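Local coordinates for protein similar to N-acetyltransferase (Staphylococcus aureus subsp. aureus, PDB 4MBU) that probably transfers an acetyl group from acetyl-coenzyme A to an amine-bearing acceptor, as a member of the Gcn5-related N-acetyltransferase (GNAT) family, at residues Ala8-Leu13 with Ala43-Lys48; Asp12-Leu17 with Gln36-Arg41; Lys139-Leu144 with Phe159-Leu164. All coordinates share one frame; numbering follows the deposited sequence.

Contact 1 of 3, residues Ala8-Leu13 with Ala43-Lys48; sequences AKKEDL and AWFETK
Phe45 reaches out from helix 38-50 with CG anti to the backbone N (chi1 -180°), so its ring enters the turn that leads from strand 3-7 into helix 13-26. Leu13 crosses it at about a right angle near its root: Leu13 CD1 lies 3.8 Å from Phe45 CB, and Leu13 CD2 rests against Phe45 CB and the ring atom Phe45 CD1. Farther out, the Lys10 side chain also crosses that of Phe45 at about a right angle, its CG 3.5 Å from Phe45 CE2. The Lys10 chain runs straight until it bends at chi4, which brings NZ into the ring plane at the edge. The carbonyl O of Ala8 approaches the rim on its other side, 3.9 Å from Phe45 CE1, also near the ring plane. The turn holds its shape through Asp12, whose OD2 accepts from Lys9 N at 2.7 Å while OD1 pairs with Arg6. Ala8 and Phe45 both touch Ile55 of strand 55-60, the short alanine and apolar ring buried there. Since the segments meet mainly through carbon surfaces, the joint depends on shape and on burial of Phe45; Lys10 can contribute methylenes because its ammonium lies at the solvent-exposed margin, where Glu46 may attract it weakly.

Contact 2 of 3, residues Asp12-Leu17 with Gln36-Arg41; sequences DLNAIL and QTIDER
The first turns of helices 13-26 and 38-50 come together with Leu17 and Arg41 as the closest backbone pair, their CA atoms 6.7 Å apart. Leu17 fills the middle of the joint. With CG anti to the backbone N (chi1 -177°), it extends across the gap and divides its methyls: CD1 lies 3.5 Å from Gln36 O and also near Gln36 OE1, whereas CD2 packs 3.9 Å from Ile38 CB. A branched leucine suits this place because one branch meets the residues leading into the helix and the other its first residue. Ile38 sends CD1 back toward helix 13-26, meeting ND2 of Asn14 at the exposed margin.

Helix 38-50 opens with a capping box: Thr37 at the N-cap accepts a weak bond from Glu40 N through OG1, and Glu40 OE1 accepts in turn from Thr37 N with its anti lone pair, at 2.8 Å and nearly straight. Threonine and glutamate suit these places because each side chain reaches the other's backbone N-H at the helix start. One turn on, Arg41 bends at chi2 and chi3 and turns the edge of its guanidinium back to Gln36, gripping it side-on: NE and NH2 both donate to Gln36 OE1, each at 2.7 Å, with the oxygen close to the guanidinium plane. Both bonds are bent (138° and 133°), yet together they help to fix the rotation of the buried group. Ile16 then places CG2 over one guanidinium face, 3.8 Å from Arg41 NH1, and Leu13 CD2 touches the CG of the same arginine. Tyr20 and Trp44 make cation-pi contacts with Arg41, which probably help to stabilise its charge away from water, while Asn21 OD1 accepts from Gln36 N.

Contact 3 of 3, residues Lys139-Leu144 with Phe159-Leu164; sequences KHAGTL and FYELDL
Two antiparallel strands, 139-150 and 153-163, pair here as arms of the C-terminal beta hairpin, with 139-150 outermost in the sheet of the chain. Lys139 and Glu161 form a hydrogen-bonded pair: Lys139 N reaches Glu161 O at 2.8 Å, and Glu161 N returns to Lys139 O at 2.9 Å. His140 and Tyr160 follow as a non-hydrogen-bonded pair. Then the register slips by one residue. Ala141 N donates to Phe159 O in the carbonyl plane, 2.8 Å away, and Phe159 N donates to Gly142 O, so two residues face one: a classic beta bulge. Glycine suits the second bulge position because at its backbone angles a side chain would collide with the carbonyl oxygen of the residue before.

This hairpin forms one margin of the GNAT sheet within the chain; backbone bonds from Ala141 and Thr143 continue to the second subunit. On one face, the His140 and Tyr160 rings form an offset stack, their planes only 10° apart and centroids 4.6 Å apart. His140 CA also lies over the tyrosine face in a CH-pi contact. The imidazole turns its edge to the backbone, with CD2 3.2 Å from Phe159 O, while NE2 makes weak bonds to Gly142 O and Thr143 OG1. These contacts probably help to orient ND1, which binds cadmium together with ND1 of His140 from the third subunit, while His140 N donates to a phosphate oxygen.

On the other face, Phe159 offers CE1 to Leu144 CD1 at 3.7 Å, a suitable apolar match for a buried site. Glu161 extends past Ala141 CB, its OE1 accepting from Thr145 N of the second subunit, and Lys139 sends NZ to Gln134 O and Asn137 OD1 of the third subunit.

In the fold
Contacts 1 and 2 are neighbours, their centres 8 Å apart, and both pack helix 38-50 against the chain entering and beginning helix 13-26; Leu13 serves both, and Ala8 CB touches Ile16 CD1 between them. Each is partly buried, with an interior side against the sheet and an exposed margin. Contact 1 relies on apolar packing around an aromatic ring, whereas contact 2 adds a buried arginine held by a glutamine. Contact 3 lies on the opposite side of the chain's centre, about 28 Å from contact 1 between centres. It is also partly buried, but backbone hydrogen bonds dominate it, and its edge strand faces neighbouring subunits while contacts 1 and 2 touch none.

Contact 1 of 3, residues Ala8-Leu13 with Ala43-Lys48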
ATOM      1  N   ALA A   8      19.815  25.810  -5.389  1.00 18.85           N
ATOM      2  CA  ALA A   8      21.175  25.381  -5.111  1.00 17.96           C
ATOM      3  C   ALA A   8      22.130  26.140  -6.014  1.00 22.30           C
ATOM      4  O   ALA A   8      21.752  26.569  -7.113  1.00 21.05           O
ATOM      5  CB  ALA A   8      21.312  23.893  -5.344  1.00  9.17           C
ATOM      6  N   LYS A   9      23.372  26.272  -5.551  1.00 21.22           N
ATOM      7  CA  LYS A   9      24.453  26.887  -6.311  1.00 25.47           C
ATOM      8  C   LYS A   9      25.652  25.925  -6.321  1.00 25.20           C
ATOM      9  O   LYS A   9      25.670  24.953  -5.557  1.00 17.47           O
ATOM     10  CB  LYS A   9      24.853  28.216  -5.660  1.00 29.72           C
ATOM     11  CG  LYS A   9      23.700  29.182  -5.379  1.00 30.63           C
ATOM     12  CD  LYS A   9      23.354  30.038  -6.597  1.00 27.72           C
ATOM     13  CE  LYS A   9      24.394  31.124  -6.848  1.00 26.79           C
ATOM     14  NZ  LYS A   9      24.508  32.108  -5.735  1.00 29.15           N
ATOM     15  N   LYS A  10      26.652  26.197  -7.159  1.00 27.28           N
ATOM     16  CA  LYS A  10      27.829  25.327  -7.257  1.00 28.11           C
ATOM     17  C   LYS A  10      28.507  25.104  -5.901  1.00 26.10           C
ATOM     18  O   LYS A  10      28.915  23.989  -5.558  1.00 24.28           O
ATOM     19  CB  LYS A  10      28.837  25.904  -8.256  1.00 35.27           C
ATOM     20  CG  LYS A  10      28.506  25.661  -9.717  1.00 43.21           C
ATOM     21  CD  LYS A  10      29.535  26.338 -10.627  1.00 50.33           C
ATOM     22  CE  LYS A  10      29.248  26.090 -12.115  1.00 53.08           C
ATOM     23  NZ  LYS A  10      28.013  26.769 -12.627  1.00 51.54           N
ATOM     24  N   GLU A  11      28.599  26.175  -5.120  1.00 28.88           N
ATOM     25  CA  GLU A  11      29.221  26.125  -3.798  1.00 31.96           C
ATOM     26  C   GLU A  11      28.485  25.208  -2.815  1.00 32.46           C
ATOM     27  O   GLU A  11      28.989  24.937  -1.722  1.00 36.33           O
ATOM     28  CB  GLU A  11      29.361  27.534  -3.200  1.00 34.84           C
ATOM     29  CG  GLU A  11      28.483  28.609  -3.849  1.00 41.34           C
ATOM     30  CD  GLU A  11      29.035  29.109  -5.180  1.00 43.32           C
ATOM     31  OE1 GLU A  11      28.225  29.408  -6.086  1.00 38.26           O
ATOM     32  OE2 GLU A  11      30.278  29.206  -5.320  1.00 44.89           O
ATOM     33  N   ASP A  12      27.306  24.727  -3.203  1.00 22.63           N
ATOM     34  CA  ASP A  12      26.549  23.804  -2.363  1.00 23.58           C
ATOM     35  C   ASP A  12      26.926  22.337  -2.625  1.00 21.81           C
ATOM     36  O   ASP A  12      26.693  21.464  -1.781  1.00 22.04           O
ATOM     37  CB  ASP A  12      25.047  24.000  -2.599  1.00 22.61           C
ATOM     38  CG  ASP A  12      24.567  25.395  -2.236  1.00 23.90           C
ATOM     39  OD1 ASP A  12      25.124  26.007  -1.300  1.00 24.43           O
ATOM     40  OD2 ASP A  12      23.615  25.875  -2.892  1.00 26.46           O
ATOM     41  N   LEU A  13      27.522  22.081  -3.789  1.00 22.52           N
ATOM     42  CA  LEU A  13      27.675  20.712  -4.291  1.00 22.61           C
ATOM     43  C   LEU A  13      28.374  19.749  -3.321  1.00 23.25           C
ATOM     44  O   LEU A  13      27.915  18.616  -3.109  1.00 23.68           O
ATOM     45  CB  LEU A  13      28.332  20.707  -5.679  1.00 19.43           C
ATOM     46  CG  LEU A  13      27.454  21.314  -6.780  1.00 20.78           C
ATOM     47  CD1 LEU A  13      28.139  21.273  -8.128  1.00 22.75           C
ATOM     48  CD2 LEU A  13      26.105  20.603  -6.879  1.00 18.26           C
ATOM     49  N   ALA A  43      28.785  17.494 -12.976  1.00 21.91           N
ATOM     50  CA  ALA A  43      28.177  17.235 -14.281  1.00 23.27           C
ATOM     51  C   ALA A  43      26.651  17.187 -14.152  1.00 26.70           C
ATOM     52  O   ALA A  43      25.921  17.691 -15.012  1.00 25.67           O
ATOM     53  CB  ALA A  43      28.704  15.933 -14.870  1.00 23.32           C
ATOM     54  N   TRP A  44      26.183  16.564 -13.070  1.00 26.14           N
ATOM     55  CA  TRP A  44      24.756  16.498 -12.751  1.00 21.18           C
ATOM     56  C   TRP A  44      24.164  17.906 -12.632  1.00 16.82           C
ATOM     57  O   TRP A  44      23.148  18.217 -13.255  1.00 20.59           O
ATOM     58  CB  TRP A  44      24.563  15.688 -11.462  1.00 23.87           C
ATOM     59  CG  TRP A  44      23.184  15.728 -10.839  1.00 26.88           C
ATOM     60  CD1 TRP A  44      22.133  14.882 -11.088  1.00 25.99           C
ATOM     61  CD2 TRP A  44      22.732  16.634  -9.826  1.00 26.13           C
ATOM     62  NE1 TRP A  44      21.055  15.218 -10.296  1.00 20.89           N
ATOM     63  CE2 TRP A  44      21.399  16.294  -9.516  1.00 22.60           C
ATOM     64  CE3 TRP A  44      23.325  17.713  -9.161  1.00 26.30           C
ATOM     65  CZ2 TRP A  44      20.652  16.992  -8.569  1.00 21.55           C
ATOM     66  CZ3 TRP A  44      22.585  18.399  -8.215  1.00 28.26           C
ATOM     67  CH2 TRP A  44      21.263  18.039  -7.930  1.00 25.58           C
ATOM     68  N   PHE A  45      24.827  18.755 -11.855  1.00 14.64           N
ATOM     69  CA  PHE A  45      24.415  20.147 -11.668  1.00 19.76           C
ATOM     70  C   PHE A  45      24.380  20.934 -12.982  1.00 24.84           C
ATOM     71  O   PHE A  45      23.419  21.666 -13.259  1.00 21.45           O
ATOM     72  CB  PHE A  45      25.340  20.841 -10.664  1.00 20.07           C
ATOM     73  CG  PHE A  45      24.986  22.278 -10.401  1.00 22.01           C
ATOM     74  CD1 PHE A  45      24.002  22.605  -9.483  1.00 20.33           C
ATOM     75  CD2 PHE A  45      25.650  23.304 -11.055  1.00 23.52           C
ATOM     76  CE1 PHE A  45      23.674  23.929  -9.225  1.00 20.78           C
ATOM     77  CE2 PHE A  45      25.329  24.628 -10.802  1.00 26.71           C
ATOM     78  CZ  PHE A  45      24.336  24.938  -9.888  1.00 27.08           C
ATOM     79  N   GLU A  46      25.423  20.782 -13.791  1.00 30.66           N
ATOM     80  CA  GLU A  46      25.498  21.498 -15.063  1.00 34.75           C
ATOM     81  C   GLU A  46      24.386  21.038 -16.000  1.00 29.23           C
ATOM     82  O   GLU A  46      23.760  21.849 -16.682  1.00 26.50           O
ATOM     83  CB  GLU A  46      26.871  21.307 -15.717  1.00 44.57           C
ATOM     84  CG  GLU A  46      28.016  22.044 -15.023  1.00 53.54           C
ATOM     85  CD  GLU A  46      29.353  21.838 -15.724  1.00 61.80           C
ATOM     86  OE1 GLU A  46      29.374  21.183 -16.791  1.00 62.72           O
ATOM     87  OE2 GLU A  46      30.380  22.331 -15.210  1.00 66.00           O
ATOM     88  N   THR A  47      24.141  19.731 -16.012  1.00 22.55           N
ATOM     89  CA  THR A  47      23.061  19.146 -16.808  1.00 27.93           C
ATOM     90  C   THR A  47      21.679  19.661 -16.382  1.00 29.63           C
ATOM     91  O   THR A  47      20.844  20.009 -17.231  1.00 28.23           O
ATOM     92  CB  THR A  47      23.097  17.612 -16.724  1.00 32.68           C
ATOM     93  OG1 THR A  47      24.322  17.143 -17.302  1.00 34.50           O
ATOM     94  CG2 THR A  47      21.915  16.993 -17.461  1.00 34.15           C
ATOM     95  N   LYS A  48      21.439  19.706 -15.071  1.00 26.54           N
ATOM     96  CA  LYS A  48      20.193  20.262 -14.535  1.00 24.45           C
ATOM     97  C   LYS A  48      20.059  21.727 -14.943  1.00 25.94           C
ATOM     98  O   LYS A  48      18.962  22.196 -15.240  1.00 25.32           O
ATOM     99  CB  LYS A  48      20.154  20.140 -13.003  1.00 22.43           C
ATOM    100  CG  LYS A  48      19.910  18.724 -12.472  1.00 23.37           C
ATOM    101  CD  LYS A  48      18.441  18.510 -12.187  1.00 25.30           C
ATOM    102  CE  LYS A  48      18.116  17.057 -11.868  1.00 21.90           C
ATOM    103  NZ  LYS A  48      16.626  16.886 -11.808  1.00 19.41           N
TER

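Contact 2 of 3, residues Asp12-Leu17 with Gln36-Arg41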
ATOM      1  N   ASP A  12      27.306  24.727  -3.203  1.00 22.63           N
ATOM      2  CA  ASP A  12      26.549  23.804  -2.363  1.00 23.58           C
ATOM      3  C   ASP A  12      26.926  22.337  -2.625  1.00 21.81           C
ATOM      4  O   ASP A  12      26.693  21.464  -1.781  1.00 22.04           O
ATOM      5  CB  ASP A  12      25.047  24.000  -2.599  1.00 22.61           C
ATOM      6  CG  ASP A  12      24.567  25.395  -2.236  1.00 23.90           C
ATOM      7  OD1 ASP A  12      25.124  26.007  -1.300  1.00 24.43           O
ATOM      8  OD2 ASP A  12      23.615  25.875  -2.892  1.00 26.46           O
ATOM      9  N   LEU A  13      27.522  22.081  -3.789  1.00 22.52           N
ATOM     10  CA  LEU A  13      27.675  20.712  -4.291  1.00 22.61           C
ATOM     11  C   LEU A  13      28.374  19.749  -3.321  1.00 23.25           C
ATOM     12  O   LEU A  13      27.915  18.616  -3.109  1.00 23.68           O
ATOM     13  CB  LEU A  13      28.332  20.707  -5.679  1.00 19.43           C
ATOM     14  CG  LEU A  13      27.454  21.314  -6.780  1.00 20.78           C
ATOM     15  CD1 LEU A  13      28.139  21.273  -8.128  1.00 22.75           C
ATOM     16  CD2 LEU A  13      26.105  20.603  -6.879  1.00 18.26           C
ATOM     17  N   ASN A  14      29.455  20.203  -2.697  1.00 24.44           N
ATOM     18  CA  ASN A  14      30.164  19.342  -1.756  1.00 26.83           C
ATOM     19  C   ASN A  14      29.221  18.855  -0.662  1.00 24.02           C
ATOM     20  O   ASN A  14      29.122  17.643  -0.425  1.00 22.31           O
ATOM     21  CB  ASN A  14      31.392  20.042  -1.179  1.00 30.37           C
ATOM     22  CG  ASN A  14      32.533  20.104  -2.172  1.00 37.41           C
ATOM     23  OD1 ASN A  14      32.759  21.129  -2.811  1.00 43.56           O
ATOM     24  ND2 ASN A  14      33.250  18.996  -2.318  1.00 39.90           N
ATOM     25  N   ALA A  15      28.472  19.787  -0.065  1.00 18.20           N
ATOM     26  CA  ALA A  15      27.505  19.427   0.978  1.00 15.88           C
ATOM     27  C   ALA A  15      26.515  18.439   0.386  1.00 13.83           C
ATOM     28  O   ALA A  15      26.275  17.356   0.944  1.00 18.24           O
ATOM     29  CB  ALA A  15      26.787  20.667   1.481  1.00 17.23           C
ATOM     30  N   ILE A  16      26.001  18.782  -0.794  1.00 16.85           N
ATOM     31  CA  ILE A  16      25.017  17.933  -1.459  1.00 19.99           C
ATOM     32  C   ILE A  16      25.629  16.550  -1.634  1.00 20.09           C
ATOM     33  O   ILE A  16      25.019  15.539  -1.252  1.00 18.16           O
ATOM     34  CB  ILE A  16      24.532  18.548  -2.802  1.00 18.13           C
ATOM     35  CG1 ILE A  16      23.522  19.671  -2.518  1.00 15.37           C
ATOM     36  CG2 ILE A  16      23.904  17.487  -3.707  1.00 15.45           C
ATOM     37  CD1 ILE A  16      23.201  20.565  -3.714  1.00 10.57           C
ATOM     38  N   LEU A  17      26.870  16.513  -2.118  1.00 22.97           N
ATOM     39  CA  LEU A  17      27.518  15.229  -2.385  1.00 22.89           C
ATOM     40  C   LEU A  17      27.504  14.377  -1.121  1.00 23.99           C
ATOM     41  O   LEU A  17      27.074  13.215  -1.153  1.00 25.98           O
ATOM     42  CB  LEU A  17      28.947  15.425  -2.900  1.00 23.46           C
ATOM     43  CG  LEU A  17      29.719  14.154  -3.281  1.00 22.94           C
ATOM     44  CD1 LEU A  17      29.046  13.430  -4.410  1.00 18.66           C
ATOM     45  CD2 LEU A  17      31.152  14.476  -3.658  1.00 24.44           C
ATOM     46  N   GLN A  36      29.209   8.489  -5.126  1.00 27.06           N
ATOM     47  CA  GLN A  36      29.339   9.341  -6.298  1.00 27.89           C
ATOM     48  C   GLN A  36      30.571  10.226  -6.118  1.00 29.48           C
ATOM     49  O   GLN A  36      30.957  10.540  -4.989  1.00 29.04           O
ATOM     50  CB  GLN A  36      28.085  10.212  -6.433  1.00 33.42           C
ATOM     51  CG  GLN A  36      28.002  11.042  -7.709  1.00 33.92           C
ATOM     52  CD  GLN A  36      26.730  11.868  -7.784  1.00 34.08           C
ATOM     53  OE1 GLN A  36      26.373  12.569  -6.835  1.00 34.96           O
ATOM     54  NE2 GLN A  36      26.038  11.790  -8.918  1.00 31.67           N
ATOM     55  N   THR A  37      31.196  10.620  -7.222  1.00 28.12           N
ATOM     56  CA  THR A  37      32.356  11.511  -7.163  1.00 33.37           C
ATOM     57  C   THR A  37      31.922  12.967  -7.325  1.00 35.07           C
ATOM     58  O   THR A  37      30.803  13.249  -7.764  1.00 34.80           O
ATOM     59  CB  THR A  37      33.401  11.171  -8.243  1.00 31.93           C
ATOM     60  OG1 THR A  37      32.843  11.413  -9.541  1.00 33.87           O
ATOM     61  CG2 THR A  37      33.840   9.713  -8.134  1.00 30.40           C
ATOM     62  N   ILE A  38      32.808  13.896  -6.985  1.00 31.30           N
ATOM     63  CA  ILE A  38      32.468  15.313  -7.082  1.00 32.84           C
ATOM     64  C   ILE A  38      32.299  15.779  -8.540  1.00 32.84           C
ATOM     65  O   ILE A  38      31.477  16.655  -8.825  1.00 30.63           O
ATOM     66  CB  ILE A  38      33.476  16.186  -6.299  1.00 38.19           C
ATOM     67  CG1 ILE A  38      33.118  17.675  -6.403  1.00 35.67           C
ATOM     68  CG2 ILE A  38      34.906  15.894  -6.758  1.00 39.72           C
ATOM     69  CD1 ILE A  38      31.817  18.037  -5.700  1.00 30.46           C
ATOM     70  N   ASP A  39      33.046  15.172  -9.460  1.00 33.49           N
ATOM     71  CA  ASP A  39      32.912  15.495 -10.882  1.00 37.42           C
ATOM     72  C   ASP A  39      31.568  15.029 -11.445  1.00 32.61           C
ATOM     73  O   ASP A  39      30.954  15.713 -12.268  1.00 29.59           O
ATOM     74  CB  ASP A  39      34.051  14.869 -11.698  1.00 45.64           C
ATOM     75  CG  ASP A  39      35.419  15.410 -11.315  1.00 52.64           C
ATOM     76  OD1 ASP A  39      35.488  16.470 -10.655  1.00 54.42           O
ATOM     77  OD2 ASP A  39      36.427  14.768 -11.689  1.00 54.49           O
ATOM     78  N   GLU A  40      31.129  13.852 -11.009  1.00 27.91           N
ATOM     79  CA  GLU A  40      29.826  13.334 -11.408  1.00 29.22           C
ATOM     80  C   GLU A  40      28.725  14.270 -10.913  1.00 22.20           C
ATOM     81  O   GLU A  40      27.785  14.591 -11.646  1.00 19.52           O
ATOM     82  CB  GLU A  40      29.632  11.907 -10.872  1.00 33.52           C
ATOM     83  CG  GLU A  40      30.381  10.845 -11.677  1.00 34.65           C
ATOM     84  CD  GLU A  40      30.580   9.544 -10.917  1.00 36.75           C
ATOM     85  OE1 GLU A  40      30.490   9.554  -9.673  1.00 31.69           O
ATOM     86  OE2 GLU A  40      30.837   8.508 -11.568  1.00 44.32           O
ATOM     87  N   ARG A  41      28.869  14.732  -9.676  1.00 18.33           N
ATOM     88  CA  ARG A  41      27.896  15.644  -9.089  1.00 23.14           C
ATOM     89  C   ARG A  41      27.887  17.002  -9.816  1.00 30.65           C
ATOM     90  O   ARG A  41      26.817  17.582 -10.061  1.00 35.12           O
ATOM     91  CB  ARG A  41      28.150  15.786  -7.584  1.00 21.64           C
ATOM     92  CG  ARG A  41      27.196  16.710  -6.843  1.00 27.19           C
ATOM     93  CD  ARG A  41      25.725  16.382  -7.087  1.00 27.34           C
ATOM     94  NE  ARG A  41      25.340  15.022  -6.714  1.00 23.91           N
ATOM     95  CZ  ARG A  41      24.078  14.614  -6.585  1.00 25.06           C
ATOM     96  NH1 ARG A  41      23.080  15.464  -6.786  1.00 20.94           N
ATOM     97  NH2 ARG A  41      23.807  13.355  -6.258  1.00 25.32           N
TER

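Contact 3 of 3, residues Lys139-Leu144 with Phe159-Leu164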
ATOM      1  N   LYS A 139      -1.153   9.675  -4.041  1.00 10.73           N
ATOM      2  CA  LYS A 139      -1.832   8.374  -3.961  1.00 12.33           C
ATOM      3  C   LYS A 139      -0.872   7.239  -4.307  1.00 10.01           C
ATOM      4  O   LYS A 139      -0.121   7.320  -5.288  1.00  7.54           O
ATOM      5  CB  LYS A 139      -2.991   8.307  -4.970  1.00 17.57           C
ATOM      6  CG  LYS A 139      -3.911   9.513  -4.966  1.00 24.82           C
ATOM      7  CD  LYS A 139      -4.585   9.649  -3.631  1.00 30.41           C
ATOM      8  CE  LYS A 139      -5.707  10.670  -3.684  1.00 36.34           C
ATOM      9  NZ  LYS A 139      -6.266  10.851  -2.312  1.00 40.41           N
ATOM     10  N   HIS A 140      -0.907   6.161  -3.532  1.00  9.17           N
ATOM     11  CA  HIS A 140      -0.111   4.985  -3.879  1.00  9.64           C
ATOM     12  C   HIS A 140      -0.664   4.398  -5.177  1.00 11.83           C
ATOM     13  O   HIS A 140      -1.823   3.961  -5.235  1.00  6.84           O
ATOM     14  CB  HIS A 140      -0.157   3.951  -2.764  1.00  3.92           C
ATOM     15  CG  HIS A 140       0.794   2.812  -2.951  1.00  7.70           C
ATOM     16  ND1 HIS A 140       0.735   1.658  -2.207  1.00  3.94           N
ATOM     17  CD2 HIS A 140       1.832   2.656  -3.811  1.00  3.91           C
ATOM     18  CE1 HIS A 140       1.684   0.829  -2.595  1.00  6.66           C
ATOM     19  NE2 HIS A 140       2.367   1.402  -3.562  1.00 11.11           N
ATOM     20  N   ALA A 141       0.162   4.402  -6.219  1.00 11.12           N
ATOM     21  CA  ALA A 141      -0.286   3.996  -7.554  1.00  9.04           C
ATOM     22  C   ALA A 141       0.118   2.565  -7.864  1.00 15.78           C
ATOM     23  O   ALA A 141      -0.420   1.951  -8.784  1.00 20.76           O
ATOM     24  CB  ALA A 141       0.260   4.949  -8.620  1.00  4.98           C
ATOM     25  N   GLY A 142       1.066   2.029  -7.100  1.00 11.63           N
ATOM     26  CA  GLY A 142       1.454   0.642  -7.283  1.00  9.90           C
ATOM     27  C   GLY A 142       2.755   0.297  -6.598  1.00 11.90           C
ATOM     28  O   GLY A 142       3.418   1.174  -6.039  1.00  8.00           O
ATOM     29  N   THR A 143       3.117  -0.984  -6.648  1.00 11.76           N
ATOM     30  CA  THR A 143       4.360  -1.470  -6.055  1.00 16.46           C
ATOM     31  C   THR A 143       5.007  -2.545  -6.926  1.00 17.63           C
ATOM     32  O   THR A 143       4.416  -3.592  -7.177  1.00 18.37           O
ATOM     33  CB  THR A 143       4.113  -2.073  -4.667  1.00 12.90           C
ATOM     34  OG1 THR A 143       3.548  -1.074  -3.811  1.00 12.79           O
ATOM     35  CG2 THR A 143       5.430  -2.577  -4.054  1.00  9.98           C
ATOM     36  N   LEU A 144       6.225  -2.290  -7.382  1.00 15.72           N
ATOM     37  CA  LEU A 144       6.957  -3.280  -8.158  1.00 13.66           C
ATOM     38  C   LEU A 144       7.837  -4.062  -7.200  1.00 15.24           C
ATOM     39  O   LEU A 144       8.730  -3.503  -6.559  1.00 11.80           O
ATOM     40  CB  LEU A 144       7.786  -2.606  -9.239  1.00 11.32           C
ATOM     41  CG  LEU A 144       6.989  -1.974 -10.377  1.00 19.41           C
ATOM     42  CD1 LEU A 144       7.820  -0.937 -11.040  1.00 21.91           C
ATOM     43  CD2 LEU A 144       6.627  -3.026 -11.386  1.00 18.07           C
ATOM     44  N   PHE A 159       5.301   3.362  -6.120  1.00 10.94           N
ATOM     45  CA  PHE A 159       5.114   4.614  -6.835  1.00  8.91           C
ATOM     46  C   PHE A 159       3.993   5.394  -6.169  1.00  8.59           C
ATOM     47  O   PHE A 159       2.908   4.858  -5.936  1.00 11.31           O
ATOM     48  CB  PHE A 159       4.739   4.343  -8.289  1.00 13.23           C
ATOM     49  CG  PHE A 159       5.904   4.002  -9.169  1.00 15.82           C
ATOM     50  CD1 PHE A 159       5.825   2.934 -10.042  1.00 19.49           C
ATOM     51  CD2 PHE A 159       7.055   4.764  -9.157  1.00 16.25           C
ATOM     52  CE1 PHE A 159       6.881   2.616 -10.869  1.00 21.54           C
ATOM     53  CE2 PHE A 159       8.123   4.444  -9.985  1.00 15.94           C
ATOM     54  CZ  PHE A 159       8.030   3.373 -10.841  1.00 17.34           C
ATOM     55  N   TYR A 160       4.259   6.657  -5.860  1.00  7.08           N
ATOM     56  CA  TYR A 160       3.229   7.550  -5.348  1.00  6.03           C
ATOM     57  C   TYR A 160       3.056   8.676  -6.338  1.00 10.96           C
ATOM     58  O   TYR A 160       4.027   9.134  -6.942  1.00  9.07           O
ATOM     59  CB  TYR A 160       3.590   8.076  -3.953  1.00  6.42           C
ATOM     60  CG  TYR A 160       3.369   7.032  -2.881  1.00  9.54           C
ATOM     61  CD1 TYR A 160       2.250   7.078  -2.049  1.00  9.69           C
ATOM     62  CD2 TYR A 160       4.260   5.982  -2.723  1.00  7.28           C
ATOM     63  CE1 TYR A 160       2.041   6.106  -1.091  1.00  9.92           C
ATOM     64  CE2 TYR A 160       4.061   5.013  -1.763  1.00  9.13           C
ATOM     65  CZ  TYR A 160       2.947   5.081  -0.957  1.00  8.41           C
ATOM     66  OH  TYR A 160       2.745   4.115   0.002  1.00 13.72           O
ATOM     67  N   GLU A 161       1.818   9.101  -6.551  1.00  8.77           N
ATOM     68  CA  GLU A 161       1.608  10.161  -7.529  1.00 12.31           C
ATOM     69  C   GLU A 161       0.662  11.243  -7.049  1.00  8.10           C
ATOM     70  O   GLU A 161      -0.318  10.976  -6.340  1.00  6.70           O
ATOM     71  CB  GLU A 161       1.179   9.607  -8.899  1.00 17.52           C
ATOM     72  CG  GLU A 161      -0.224   9.044  -8.973  1.00 26.54           C
ATOM     73  CD  GLU A 161      -0.597   8.608 -10.385  1.00 32.20           C
ATOM     74  OE1 GLU A 161      -1.135   7.493 -10.534  1.00 34.30           O
ATOM     75  OE2 GLU A 161      -0.368   9.381 -11.343  1.00 34.91           O
ATOM     76  N   LEU A 162       0.992  12.469  -7.436  1.00  6.51           N
ATOM     77  CA  LEU A 162       0.140  13.628  -7.210  1.00  8.74           C
ATOM     78  C   LEU A 162      -0.324  14.201  -8.537  1.00 10.89           C
ATOM     79  O   LEU A 162       0.505  14.502  -9.424  1.00  7.64           O
ATOM     80  CB  LEU A 162       0.913  14.695  -6.446  1.00  6.40           C
ATOM     81  CG  LEU A 162       0.227  16.034  -6.187  1.00 12.28           C
ATOM     82  CD1 LEU A 162      -0.978  15.861  -5.252  1.00  9.94           C
ATOM     83  CD2 LEU A 162       1.232  17.012  -5.595  1.00 11.87           C
ATOM     84  N   ASP A 163      -1.645  14.338  -8.670  1.00  6.56           N
ATOM     85  CA  ASP A 163      -2.247  15.093  -9.766  1.00  7.64           C
ATOM     86  C   ASP A 163      -2.132  16.576  -9.443  1.00 12.52           C
ATOM     87  O   ASP A 163      -2.788  17.076  -8.518  1.00 12.80           O
ATOM     88  CB  ASP A 163      -3.728  14.742  -9.941  1.00 10.57           C
ATOM     89  CG  ASP A 163      -4.325  15.351 -11.217  1.00 15.74           C
ATOM     90  OD1 ASP A 163      -3.672  16.222 -11.845  1.00 18.12           O
ATOM     91  OD2 ASP A 163      -5.444  14.956 -11.606  1.00 13.85           O
ATOM     92  N   LEU A 164      -1.304  17.276 -10.214  1.00 13.34           N
ATOM     93  CA  LEU A 164      -1.053  18.696  -9.993  1.00 16.27           C
ATOM     94  C   LEU A 164      -2.184  19.633 -10.474  1.00 21.42           C
ATOM     95  O   LEU A 164      -2.138  20.842 -10.214  1.00 23.29           O
ATOM     96  CB  LEU A 164       0.265  19.091 -10.655  1.00 10.16           C
ATOM     97  CG  LEU A 164       1.491  18.305 -10.210  1.00 11.49           C
ATOM     98  CD1 LEU A 164       2.652  18.645 -11.106  1.00 11.88           C
ATOM     99  CD2 LEU A 164       1.813  18.647  -8.782  1.00 13.18           C
TER